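Local coordinates for protein cytochrome c552 (Thermochromatium tepidum, PDB 5ZE8) that probably carries electrons at low potential through five covalently bound c-type hemes in a purple sulfur photosynthetic bacterium, at residues Ser41-Ala46 / Tyr121-Asn126; Tyr53-Gly58 / Asp269-Gly274; Pro348-Ala353 / Leu386-Pro391. All coordinates share one frame; numbering follows the deposited sequence.

Interaction 1: Ser41-Ala46 / Tyr121-Asn126; sequences SSELCA and YTEGVN. With HEC (heme c), chain B.
Glu123 OE1 is gripped by three donors, two of them from Ser42. The backbone N of Ser42 reaches OE1 at 2.9 Å on the syn side, nearly straight (N-H...O 164°) and close to the carboxylate plane. Ser42 OG meets the same oxygen at 2.7 Å from well above that plane. The third donor comes from the glutamate's own segment: Asn126 ND2 binds OE1 on the anti side at 3.0 Å. The other carboxylate oxygen, OE2, takes a bond of 2.6 Å from Ser41 OG through its syn lone pair. Extended beyond CG (chi2 174°), the glutamate side chain carries its head right up to the start of helix 42-46. Ser41 is the N-cap of that helix, and its OG, anti to the backbone N, accepts from Glu43 N at 3.1 Å while donating its own hydrogen bond to Glu123 OE2. One hydroxyl thus serves both the cap and the carboxylate. Ser42 OG also rests 3.3 Å from Asn126 CB. Asn126 is itself an N-cap, its OD1 bound to Ala129 N in helix 127-131. An alanine in place of Glu123 would remove both oxygens and probably leave Ser42 N and the two serine hydroxyls without their acceptor, with the Asn126 amide freer to turn. The contact lies between two heme attachment sites: three residues after Ser42 comes Cys45, whose SG is bonded to CAB of heme c, and Asn126 directly precedes Cys127, the first cysteine of another CXXCH motif. Four donors and the N-terminus of a short helix around one buried carboxylate would be expected to stabilise its negative charge, though the nearby Glu43 carboxylate would oppose this somewhat, so Glu123 is likely to remain ionised here.

Interaction 2: Tyr53-Gly58 / Asp269-Gly274; sequences YRQWKG and DHSMGG. With HEC (heme c), chain D.
The axial-ligand site of one heme c is where these segments meet: His270 binds the iron, and Gln55, from helix 50-57, holds the backbone of that same histidine. His270 NE2 sits 2.1 Å from the heme FE, with His131 as the second axial ligand. The imidazole is fixed from its other nitrogen too, ND1 being hydrogen-bonded to Ala268 O. Gln55 OE1 accepts from His270 N at 2.9 Å; the bond is straight at the hydrogen (168°), but the donor stands above the carbonyl plane. Beside it, the Gln55 amide is stacked on the Asp269 carboxylate, their planes 15° apart, with Gln55 CD 3.2 Å from Asp269 OD1. That OD1 is held by its own segment, accepting from Ser271 N at 2.9 Å in an Asx turn and from Ser271 OG on its syn lone pair. The turn sets Ser271 OG against the aliphatic part of Gln55, 3.5 Å from its CB. One residue on from Gln55, Trp56 has CG anti to the backbone N (chi1 169°), which carries the indole off toward the heme, away from the loop. One face of the indole lies, toward its rim, over CAB, the first carbon of a porphyrin side group, and CD1 comes within 3.6 Å of the methyl carbon CMC. Its NE1 is bound to Val125 O, which helps to fix the turn of the ring. A distal histidine brought in from a remote loop, opposite the histidine of the heme-binding motif, is characteristic of bis-histidine hemes in multiheme cytochromes c.

Interaction 3: Pro348-Ala353 / Leu386-Pro391; sequences PRAYFA and LNYEIP
Segment 348-353 starts with a short 3-10 turn, closed by Tyr351 N on Pro348 O at 3.1 Å, and then runs into strand 351-357; segment 386-391 is extended throughout, the last part of strand 383-391. The strands belong to two different antiparallel sheets that lie against each other in a sandwich-like arrangement, and their backbones stay apart, with 7.9 Å between the CA atoms of Arg349 and Leu386. The backbone bonds of Ala350 and Phe352 go to Leu323 and Leu321, those of Leu386 and Tyr388 to Val302 and Ala300, each in the sheet of its own strand. Side chains therefore do the joining, by van der Waals contact. Leu386 points at the turn. With CG anti to its carbonyl carbon (chi1 -61°), it sets CD1 3.5 Å from Arg349 O and 4.3 Å from Ala350 CA, while CD2 faces the CB of Arg349, whose guanidinium leads away from the contact. The Phe352 ring approaches Leu386 from the opposite direction, and its CZ lies 4.2 Å from CD1, an apolar touch. Leu386 was modelled in two conformers, and these distances hold for one of them, so this part of the packing is less certain than the rest. Phe352 also touches Ile304 of the three-stranded sheet, and Tyr388 likewise reaches across to Leu325 of the six-stranded one, so residues of both layers share the interface. The Tyr388 phenol extends to the turn, its ring set nearly square to the CA-CB-CG plane (chi2 -89°). Its hydroxyl is hydrogen-bonded to Asp347 OD2, just ahead of Pro348, which holds the phenol end in place, and the same OH atom lies 3.5 Å from Ala350 CB.

In the fold
From the N terminus, the chain passes through 41-46 and then 53-58 before either finds its partner. Interaction 1 closes first, joining helix 42-46 to the turn before helix 127-131; interaction 2 closes only at 269-274, a loop of more than 200 residues, and joins helix 50-57 to the loop that supplies a heme ligand. The two therefore cross along the chain, and they touch in space through Trp56, which packs on Ser42 and Glu123. Interaction 3 opens and closes later, in series, joining the two beta sheets of the C-terminal part. It lies across the chain's centre from the other two, its centre about 36 Å from that of interaction 2.

Interaction 1: Ser41-Ala46 / Tyr121-Asn126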
loop_
_atom_site.group_PDB
_atom_site.type_symbol
_atom_site.label_atom_id
_atom_site.label_comp_id
_atom_site.label_asym_id
_atom_site.label_seq_id
_atom_site.Cartn_x
_atom_site.Cartn_y
_atom_site.Cartn_z
ATOM N N SER A 41 -11.599 16.273 -13.684
ATOM C CA SER A 41 -12.154 15.281 -12.768
ATOM C C SER A 41 -12.175 13.921 -13.417
ATOM O O SER A 41 -12.512 13.731 -14.590
ATOM C CB SER A 41 -13.609 15.631 -12.405
ATOM O OG SER A 41 -14.177 14.617 -11.600
ATOM N N SER A 42 -12.000 12.929 -12.552
ATOM C CA SER A 42 -12.083 11.500 -12.966
ATOM C C SER A 42 -13.492 11.164 -13.530
ATOM O O SER A 42 -13.671 10.160 -14.271
ATOM C CB SER A 42 -11.708 10.584 -11.803
ATOM O OG SER A 42 -10.408 10.938 -11.292
ATOM N N GLU A 43 -14.502 11.933 -13.095
ATOM C CA GLU A 43 -15.851 11.765 -13.603
ATOM C C GLU A 43 -15.893 11.999 -15.129
ATOM O O GLU A 43 -16.758 11.412 -15.803
ATOM C CB GLU A 43 -16.835 12.697 -12.860
ATOM C CG GLU A 43 -16.898 12.476 -11.387
ATOM C CD GLU A 43 -17.446 11.119 -10.994
ATOM O OE1 GLU A 43 -18.398 10.667 -11.659
ATOM O OE2 GLU A 43 -16.957 10.511 -9.969
ATOM N N LEU A 44 -15.072 12.864 -15.677
ATOM C CA LEU A 44 -15.042 13.078 -17.112
ATOM C C LEU A 44 -14.546 11.826 -17.814
ATOM O O LEU A 44 -15.188 11.327 -18.709
ATOM C CB LEU A 44 -14.150 14.268 -17.515
ATOM C CG LEU A 44 -14.045 14.362 -19.072
ATOM C CD1 LEU A 44 -15.457 14.569 -19.652
ATOM C CD2 LEU A 44 -13.113 15.414 -19.551
ATOM N N CYS A 45 -13.482 11.225 -17.322
ATOM C CA CYS A 45 -12.920 10.010 -17.847
ATOM C C CYS A 45 -13.889 8.876 -17.826
ATOM O O CYS A 45 -13.912 8.069 -18.736
ATOM C CB CYS A 45 -11.627 9.654 -17.092
ATOM S SG CYS A 45 -10.434 10.960 -16.815
ATOM N N ALA A 46 -14.758 8.805 -16.799
ATOM C CA ALA A 46 -15.703 7.758 -16.585
ATOM C C ALA A 46 -16.714 7.715 -17.686
ATOM O O ALA A 46 -17.264 6.663 -17.898
ATOM C CB ALA A 46 -16.467 7.959 -15.296
ATOM N N TYR A 121 -8.487 17.706 -6.042
ATOM C CA TYR A 121 -7.881 17.482 -4.759
ATOM C C TYR A 121 -8.639 16.397 -3.974
ATOM O O TYR A 121 -8.049 15.523 -3.337
ATOM C CB TYR A 121 -7.872 18.835 -3.963
ATOM C CG TYR A 121 -7.417 20.029 -4.760
ATOM C CD1 TYR A 121 -6.500 19.932 -5.816
ATOM C CD2 TYR A 121 -7.906 21.293 -4.442
ATOM C CE1 TYR A 121 -6.073 21.053 -6.533
ATOM C CE2 TYR A 121 -7.487 22.397 -5.170
ATOM C CZ TYR A 121 -6.611 22.293 -6.184
ATOM O OH TYR A 121 -6.169 23.362 -6.920
ATOM N N THR A 122 -9.991 16.413 -4.031
ATOM C CA THR A 122 -10.738 15.441 -3.266
ATOM C C THR A 122 -10.567 14.003 -3.786
ATOM O O THR A 122 -10.680 13.075 -2.989
ATOM C CB THR A 122 -12.253 15.720 -3.136
ATOM O OG1 THR A 122 -12.850 15.707 -4.405
ATOM C CG2 THR A 122 -12.426 17.125 -2.555
ATOM N N GLU A 123 -10.250 13.889 -5.052
ATOM C CA GLU A 123 -10.079 12.598 -5.677
ATOM C C GLU A 123 -8.706 11.982 -5.431
ATOM O O GLU A 123 -8.486 10.844 -5.929
ATOM C CB GLU A 123 -10.321 12.707 -7.191
ATOM C CG GLU A 123 -11.770 13.111 -7.533
ATOM C CD GLU A 123 -12.000 13.354 -8.991
ATOM O OE1 GLU A 123 -11.115 13.161 -9.846
ATOM O OE2 GLU A 123 -13.146 13.760 -9.384
ATOM N N GLY A 124 -7.812 12.645 -4.695
ATOM C CA GLY A 124 -6.613 11.916 -4.258
ATOM C C GLY A 124 -5.713 11.530 -5.465
ATOM O O GLY A 124 -5.446 12.388 -6.339
ATOM N N VAL A 125 -5.279 10.271 -5.441
ATOM C CA VAL A 125 -4.444 9.791 -6.540
ATOM C C VAL A 125 -5.404 9.347 -7.655
ATOM O O VAL A 125 -5.831 8.199 -7.699
ATOM C CB VAL A 125 -3.544 8.651 -6.016
ATOM C CG1 VAL A 125 -2.627 8.156 -7.126
ATOM C CG2 VAL A 125 -2.624 9.123 -4.922
ATOM N N ASN A 126 -5.690 10.293 -8.534
ATOM C CA ASN A 126 -6.752 10.137 -9.516
ATOM C C ASN A 126 -6.221 9.901 -10.916
ATOM O O ASN A 126 -5.013 9.761 -11.095
ATOM C CB ASN A 126 -7.719 11.281 -9.400
ATOM C CG ASN A 126 -7.244 12.559 -9.973
ATOM O OD1 ASN A 126 -6.097 12.673 -10.395
ATOM N ND2 ASN A 126 -8.173 13.583 -10.026
HETATM FE FE HEC B . -9.422 7.793 -22.794
HETATM C CHA HEC B . -7.780 5.213 -24.358
HETATM C CHB HEC B . -7.019 7.881 -20.362
HETATM C CHC HEC B . -11.101 10.310 -21.164
HETATM C CHD HEC B . -11.926 7.675 -25.109
HETATM N NA HEC B . -7.708 6.811 -22.457
HETATM C C1A HEC B . -7.204 5.782 -23.241
HETATM C C2A HEC B . -5.962 5.323 -22.714
HETATM C C3A HEC B . -5.745 6.046 -21.558
HETATM C C4A HEC B . -6.808 6.996 -21.406
HETATM C CMA HEC B . -4.540 5.958 -20.633
HETATM C CAA HEC B . -5.148 4.174 -23.242
HETATM C CBA HEC B . -4.373 4.448 -24.537
HETATM C CGA HEC B . -3.453 3.245 -24.683
HETATM O O1A HEC B . -3.892 2.196 -25.164
HETATM O O2A HEC B . -2.227 3.313 -24.460
HETATM N NB HEC B . -9.097 8.894 -21.087
HETATM C C1B HEC B . -8.049 8.742 -20.229
HETATM C C2B HEC B . -8.218 9.637 -19.156
HETATM C C3B HEC B . -9.367 10.334 -19.302
HETATM C C4B HEC B . -9.897 9.840 -20.602
HETATM C CMB HEC B . -7.188 9.646 -17.990
HETATM C CAB HEC B . -9.859 11.517 -18.519
HETATM C CBB HEC B . -8.947 12.601 -18.267
HETATM N NC HEC B . -11.183 8.805 -23.119
HETATM C C1C HEC B . -11.669 9.821 -22.308
HETATM C C2C HEC B . -12.968 10.196 -22.763
HETATM C C3C HEC B . -13.265 9.411 -23.875
HETATM C C4C HEC B . -12.130 8.582 -24.105
HETATM C CMC HEC B . -13.854 11.162 -21.998
HETATM C CAC HEC B . -14.505 9.361 -24.735
HETATM C CBC HEC B . -15.165 10.511 -25.096
HETATM N ND HEC B . -9.760 6.692 -24.342
HETATM C C1D HEC B . -10.855 6.805 -25.184
HETATM C C2D HEC B . -10.782 5.800 -26.221
HETATM C C3D HEC B . -9.646 5.117 -26.037
HETATM C C4D HEC B . -8.999 5.706 -24.826
HETATM C CMD HEC B . -11.798 5.556 -27.341
HETATM C CAD HEC B . -9.165 3.920 -26.818
HETATM C CBD HEC B . -9.579 2.599 -26.169
HETATM C CGD HEC B . -10.909 2.400 -25.508
HETATM O O1D HEC B . -11.937 2.241 -26.241
HETATM O O2D HEC B . -10.954 2.367 -24.238
HETATM O O HOH W 1 -14.590 10.695 -8.827
#

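Interaction 2: Tyr53-Gly58 / Asp269-Gly274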
loop_
_atom_site.group_PDB
_atom_site.type_symbol
_atom_site.label_atom_id
_atom_site.label_comp_id
_atom_site.label_asym_id
_atom_site.label_seq_id
_atom_site.Cartn_x
_atom_site.Cartn_y
_atom_site.Cartn_z
ATOM N N TYR A 53 -12.945 3.242 -14.197
ATOM C CA TYR A 53 -13.474 4.118 -13.178
ATOM C C TYR A 53 -14.051 3.372 -11.972
ATOM O O TYR A 53 -13.751 3.696 -10.817
ATOM C CB TYR A 53 -14.551 5.067 -13.741
ATOM C CG TYR A 53 -15.154 5.993 -12.681
ATOM C CD1 TYR A 53 -14.524 7.172 -12.305
ATOM C CD2 TYR A 53 -16.291 5.596 -12.018
ATOM C CE1 TYR A 53 -15.113 7.971 -11.379
ATOM C CE2 TYR A 53 -16.854 6.361 -11.041
ATOM C CZ TYR A 53 -16.229 7.531 -10.726
ATOM O OH TYR A 53 -16.837 8.245 -9.765
ATOM N N ARG A 54 -14.842 2.348 -12.253
ATOM C CA ARG A 54 -15.427 1.586 -11.159
ATOM C C ARG A 54 -14.352 0.970 -10.227
ATOM O O ARG A 54 -14.421 1.041 -9.002
ATOM C CB ARG A 54 -16.350 0.459 -11.637
ATOM C CG ARG A 54 -16.874 -0.414 -10.514
ATOM C CD ARG A 54 -18.052 -1.281 -10.969
ATOM N NE ARG A 54 -17.890 -1.605 -12.297
ATOM C CZ ARG A 54 -18.529 -1.158 -13.390
ATOM N NH1 ARG A 54 -19.673 -0.498 -13.420
ATOM N NH2 ARG A 54 -17.979 -1.502 -14.548
ATOM N N GLN A 55 -13.309 0.418 -10.846
ATOM C CA GLN A 55 -12.214 -0.183 -10.075
ATOM C C GLN A 55 -11.452 0.867 -9.281
ATOM O O GLN A 55 -11.191 0.653 -8.067
ATOM C CB GLN A 55 -11.295 -0.894 -11.038
ATOM C CG GLN A 55 -11.888 -2.165 -11.691
ATOM C CD GLN A 55 -11.055 -2.687 -12.855
ATOM O OE1 GLN A 55 -10.189 -2.021 -13.404
ATOM N NE2 GLN A 55 -11.488 -3.888 -13.340
ATOM N N TRP A 56 -11.105 1.951 -9.955
ATOM C CA TRP A 56 -10.361 3.037 -9.358
ATOM C C TRP A 56 -11.137 3.642 -8.182
ATOM O O TRP A 56 -10.536 3.916 -7.149
ATOM C CB TRP A 56 -10.011 4.123 -10.403
ATOM C CG TRP A 56 -9.473 5.388 -9.727
ATOM C CD1 TRP A 56 -8.246 5.577 -9.235
ATOM C CD2 TRP A 56 -10.220 6.532 -9.425
ATOM N NE1 TRP A 56 -8.173 6.763 -8.608
ATOM C CE2 TRP A 56 -9.381 7.387 -8.707
ATOM C CE3 TRP A 56 -11.517 6.933 -9.701
ATOM C CZ2 TRP A 56 -9.781 8.594 -8.252
ATOM C CZ3 TRP A 56 -11.933 8.156 -9.174
ATOM C CH2 TRP A 56 -11.028 8.978 -8.507
ATOM N N LYS A 57 -12.444 3.836 -8.334
ATOM C CA LYS A 57 -13.210 4.576 -7.335
ATOM C C LYS A 57 -13.249 3.906 -6.025
ATOM O O LYS A 57 -13.284 4.570 -4.962
ATOM C CB LYS A 57 -14.609 4.851 -7.866
ATOM C CG LYS A 57 -15.418 5.848 -7.050
ATOM C CD LYS A 57 -14.832 7.229 -7.018
ATOM C CE LYS A 57 -15.743 8.302 -6.345
ATOM N NZ LYS A 57 -14.956 9.561 -6.071
ATOM N N GLY A 58 -13.227 2.592 -6.021
ATOM C CA GLY A 58 -13.139 1.812 -4.816
ATOM C C GLY A 58 -11.791 1.611 -4.178
ATOM O O GLY A 58 -11.676 0.997 -3.146
ATOM N N ASP A 269 -6.423 -3.985 -14.715
ATOM C CA ASP A 269 -7.252 -3.794 -13.545
ATOM C C ASP A 269 -6.681 -2.652 -12.656
ATOM O O ASP A 269 -5.499 -2.662 -12.285
ATOM C CB ASP A 269 -7.339 -5.083 -12.748
ATOM C CG ASP A 269 -8.429 -5.070 -11.683
ATOM O OD1 ASP A 269 -8.816 -4.065 -11.101
ATOM O OD2 ASP A 269 -9.059 -6.114 -11.437
ATOM N N HIS A 270 -7.519 -1.631 -12.446
ATOM C CA HIS A 270 -7.131 -0.456 -11.612
ATOM C C HIS A 270 -7.583 -0.550 -10.147
ATOM O O HIS A 270 -7.477 0.434 -9.378
ATOM C CB HIS A 270 -7.623 0.798 -12.242
ATOM C CG HIS A 270 -6.803 1.292 -13.377
ATOM N ND1 HIS A 270 -6.580 0.568 -14.553
ATOM C CD2 HIS A 270 -6.225 2.511 -13.553
ATOM C CE1 HIS A 270 -5.913 1.383 -15.392
ATOM N NE2 HIS A 270 -5.657 2.536 -14.787
ATOM N N SER A 271 -8.066 -1.674 -9.687
ATOM C CA SER A 271 -8.497 -1.792 -8.261
ATOM C C SER A 271 -7.327 -1.603 -7.302
ATOM O O SER A 271 -7.555 -0.993 -6.251
ATOM C CB SER A 271 -9.102 -3.201 -7.975
ATOM O OG SER A 271 -10.311 -3.390 -8.751
ATOM N N MET A 272 -6.174 -2.230 -7.590
ATOM C CA MET A 272 -4.936 -2.004 -6.828
ATOM C C MET A 272 -5.171 -2.124 -5.320
ATOM O O MET A 272 -4.834 -1.242 -4.515
ATOM C CB MET A 272 -4.347 -0.653 -7.243
ATOM C CG MET A 272 -3.961 -0.675 -8.717
ATOM S SD MET A 272 -2.958 0.785 -9.196
ATOM C CE MET A 272 -3.897 1.396 -10.516
ATOM N N GLY A 273 -5.766 -3.223 -4.950
ATOM C CA GLY A 273 -5.964 -3.568 -3.561
ATOM C C GLY A 273 -4.752 -4.174 -2.868
ATOM O O GLY A 273 -3.938 -4.905 -3.445
ATOM N N GLY A 274 -4.594 -3.799 -1.607
ATOM C CA GLY A 274 -3.587 -4.327 -0.772
ATOM C C GLY A 274 -4.184 -4.660 0.589
ATOM O O GLY A 274 -5.049 -5.510 0.735
HETATM FE FE HEC D . -4.732 4.222 -15.567
HETATM C CHA HEC D . -3.393 2.038 -17.922
HETATM C CHB HEC D . -7.262 4.955 -17.676
HETATM C CHC HEC D . -6.389 5.886 -12.979
HETATM C CHD HEC D . -1.915 4.025 -13.718
HETATM N NA HEC D . -5.232 3.617 -17.390
HETATM C C1A HEC D . -4.590 2.707 -18.186
HETATM C C2A HEC D . -5.370 2.468 -19.367
HETATM C C3A HEC D . -6.470 3.320 -19.311
HETATM C C4A HEC D . -6.359 4.005 -18.090
HETATM C CMA HEC D . -7.628 3.493 -20.296
HETATM C CAA HEC D . -5.024 1.395 -20.422
HETATM C CBA HEC D . -5.716 0.114 -19.939
HETATM C CGA HEC D . -5.484 -1.031 -20.908
HETATM O O1A HEC D . -5.569 -0.836 -22.154
HETATM O O2A HEC D . -5.382 -2.186 -20.464
HETATM N NB HEC D . -6.484 5.246 -15.355
HETATM C C1B HEC D . -7.315 5.441 -16.367
HETATM C C2B HEC D . -8.446 6.199 -15.862
HETATM C C3B HEC D . -8.255 6.426 -14.545
HETATM C C4B HEC D . -6.969 5.854 -14.232
HETATM C CMB HEC D . -9.669 6.555 -16.679
HETATM C CAB HEC D . -9.113 6.984 -13.497
HETATM C CBB HEC D . -10.395 6.437 -13.349
HETATM N NC HEC D . -4.245 4.828 -13.729
HETATM C C1C HEC D . -5.043 5.450 -12.774
HETATM C C2C HEC D . -4.325 5.656 -11.577
HETATM C C3C HEC D . -3.020 5.221 -11.776
HETATM C C4C HEC D . -3.003 4.662 -13.123
HETATM C CMC HEC D . -4.890 6.401 -10.386
HETATM C CAC HEC D . -1.886 5.241 -10.799
HETATM C CBC HEC D . -2.059 4.700 -9.475
HETATM N ND HEC D . -3.053 3.253 -15.770
HETATM C C1D HEC D . -1.978 3.313 -14.902
HETATM C C2D HEC D . -0.850 2.449 -15.359
HETATM C C3D HEC D . -1.277 1.905 -16.522
HETATM C C4D HEC D . -2.656 2.392 -16.794
HETATM C CMD HEC D . 0.508 2.353 -14.750
HETATM C CAD HEC D . -0.487 0.971 -17.389
HETATM C CBD HEC D . -0.609 -0.478 -16.900
HETATM C CGD HEC D . 0.496 -1.331 -17.508
HETATM O O1D HEC D . 1.341 -1.894 -16.800
HETATM O O2D HEC D . 0.469 -1.541 -18.708
#

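Interaction 3: Pro348-Ala353 / Leu386-Pro391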
loop_
_atom_site.group_PDB
_atom_site.type_symbol
_atom_site.label_atom_id
_atom_site.label_comp_id
_atom_site.label_asym_id
_atom_site.label_seq_id
_atom_site.Cartn_x
_atom_site.Cartn_y
_atom_site.Cartn_z
ATOM N N PRO A 348 7.348 -13.365 20.630
ATOM C CA PRO A 348 7.846 -12.433 19.591
ATOM C C PRO A 348 8.243 -12.999 18.243
ATOM O O PRO A 348 8.108 -12.252 17.230
ATOM C CB PRO A 348 9.017 -11.731 20.302
ATOM C CG PRO A 348 8.575 -11.784 21.771
ATOM C CD PRO A 348 7.988 -13.111 21.944
ATOM N N ARG A 349 8.574 -14.278 18.156
ATOM C CA ARG A 349 8.870 -14.907 16.903
ATOM C C ARG A 349 7.605 -15.022 16.078
ATOM O O ARG A 349 7.773 -15.176 14.851
ATOM C CB ARG A 349 9.505 -16.298 17.081
ATOM C CG ARG A 349 10.874 -16.197 17.746
ATOM C CD ARG A 349 11.298 -17.389 18.639
ATOM N NE ARG A 349 12.112 -16.908 19.791
ATOM C CZ ARG A 349 12.920 -17.640 20.574
ATOM N NH1 ARG A 349 13.082 -18.962 20.406
ATOM N NH2 ARG A 349 13.575 -17.023 21.559
ATOM N N ALA A 350 6.436 -14.952 16.697
ATOM C CA ALA A 350 5.176 -15.029 15.998
ATOM C C ALA A 350 4.573 -13.621 15.695
ATOM O O ALA A 350 3.409 -13.534 15.347
ATOM C CB ALA A 350 4.189 -15.920 16.787
ATOM N N TYR A 351 5.362 -12.524 15.888
ATOM C CA TYR A 351 4.951 -11.172 15.571
ATOM C C TYR A 351 5.873 -10.677 14.451
ATOM O O TYR A 351 7.093 -10.696 14.577
ATOM C CB TYR A 351 5.045 -10.307 16.804
ATOM C CG TYR A 351 4.550 -8.908 16.611
ATOM C CD1 TYR A 351 3.298 -8.629 16.083
ATOM C CD2 TYR A 351 5.365 -7.826 16.972
ATOM C CE1 TYR A 351 2.850 -7.345 15.948
ATOM C CE2 TYR A 351 4.886 -6.546 16.830
ATOM C CZ TYR A 351 3.631 -6.310 16.278
ATOM O OH TYR A 351 3.166 -4.998 16.121
ATOM N N PHE A 352 5.268 -10.308 13.327
ATOM C CA PHE A 352 5.970 -9.990 12.106
ATOM C C PHE A 352 5.722 -8.509 11.856
ATOM O O PHE A 352 4.636 -8.047 11.432
ATOM C CB PHE A 352 5.353 -10.795 10.957
ATOM C CG PHE A 352 5.432 -12.289 11.141
ATOM C CD1 PHE A 352 4.480 -12.944 11.875
ATOM C CD2 PHE A 352 6.476 -12.999 10.628
ATOM C CE1 PHE A 352 4.524 -14.324 12.062
ATOM C CE2 PHE A 352 6.541 -14.401 10.812
ATOM C CZ PHE A 352 5.579 -15.020 11.515
ATOM N N ALA A 353 6.718 -7.730 12.175
ATOM C CA ALA A 353 6.553 -6.247 12.283
ATOM C C ALA A 353 7.911 -5.540 12.204
ATOM O O ALA A 353 8.965 -6.147 12.395
ATOM C CB ALA A 353 5.885 -5.849 13.567
ATOM N N LEU A 386 8.446 -21.932 11.700
ATOM C CA LEU A 386 8.414 -21.810 13.153
ATOM C C LEU A 386 8.009 -23.127 13.771
ATOM O O LEU A 386 6.957 -23.675 13.422
ATOM C CB LEU A 386 7.441 -20.715 13.611
ATOM C CG LEU A 386 7.707 -19.279 13.146
ATOM C CD1 LEU A 386 6.716 -18.339 13.820
ATOM C CD2 LEU A 386 9.135 -18.821 13.427
ATOM N N ASN A 387 8.819 -23.566 14.738
ATOM C CA ASN A 387 8.659 -24.829 15.440
ATOM C C ASN A 387 8.134 -24.655 16.822
ATOM O O ASN A 387 8.612 -23.825 17.615
ATOM C CB ASN A 387 9.984 -25.568 15.488
ATOM C CG ASN A 387 10.546 -25.799 14.106
ATOM O OD1 ASN A 387 10.039 -26.635 13.364
ATOM N ND2 ASN A 387 11.587 -25.027 13.733
ATOM N N TYR A 388 7.124 -25.461 17.126
ATOM C CA TYR A 388 6.626 -25.489 18.473
ATOM C C TYR A 388 6.565 -26.892 19.054
ATOM O O TYR A 388 6.410 -27.855 18.312
ATOM C CB TYR A 388 5.241 -24.877 18.467
ATOM C CG TYR A 388 5.264 -23.397 18.198
ATOM C CD1 TYR A 388 5.390 -22.478 19.219
ATOM C CD2 TYR A 388 5.103 -22.900 16.907
ATOM C CE1 TYR A 388 5.320 -21.077 18.938
ATOM C CE2 TYR A 388 5.096 -21.556 16.641
ATOM C CZ TYR A 388 5.219 -20.638 17.632
ATOM O OH TYR A 388 5.240 -19.244 17.367
ATOM N N GLU A 389 6.704 -26.987 20.376
ATOM C CA GLU A 389 6.578 -28.263 21.095
ATOM C C GLU A 389 5.375 -28.179 22.036
ATOM O O GLU A 389 5.349 -27.416 22.993
ATOM C CB GLU A 389 7.872 -28.546 21.815
ATOM C CG GLU A 389 9.075 -28.718 20.875
ATOM C CD GLU A 389 9.310 -30.137 20.390
ATOM O OE1 GLU A 389 10.446 -30.418 19.954
ATOM O OE2 GLU A 389 8.407 -31.006 20.475
ATOM N N ILE A 390 4.358 -28.906 21.676
ATOM C CA ILE A 390 3.050 -28.814 22.331
ATOM C C ILE A 390 2.862 -30.087 23.221
ATOM O O ILE A 390 2.890 -31.185 22.709
ATOM C CB ILE A 390 1.858 -28.744 21.330
ATOM C CG1 ILE A 390 2.004 -27.487 20.405
ATOM C CG2 ILE A 390 0.539 -28.629 22.104
ATOM C CD1 ILE A 390 0.967 -27.432 19.335
ATOM N N PRO A 391 2.554 -29.897 24.508
ATOM C CA PRO A 391 2.239 -31.096 25.315
ATOM C C PRO A 391 1.069 -31.872 24.678
ATOM O O PRO A 391 0.017 -31.274 24.281
ATOM C CB PRO A 391 1.880 -30.506 26.689
ATOM C CG PRO A 391 2.416 -29.111 26.672
ATOM C CD PRO A 391 2.450 -28.638 25.281
#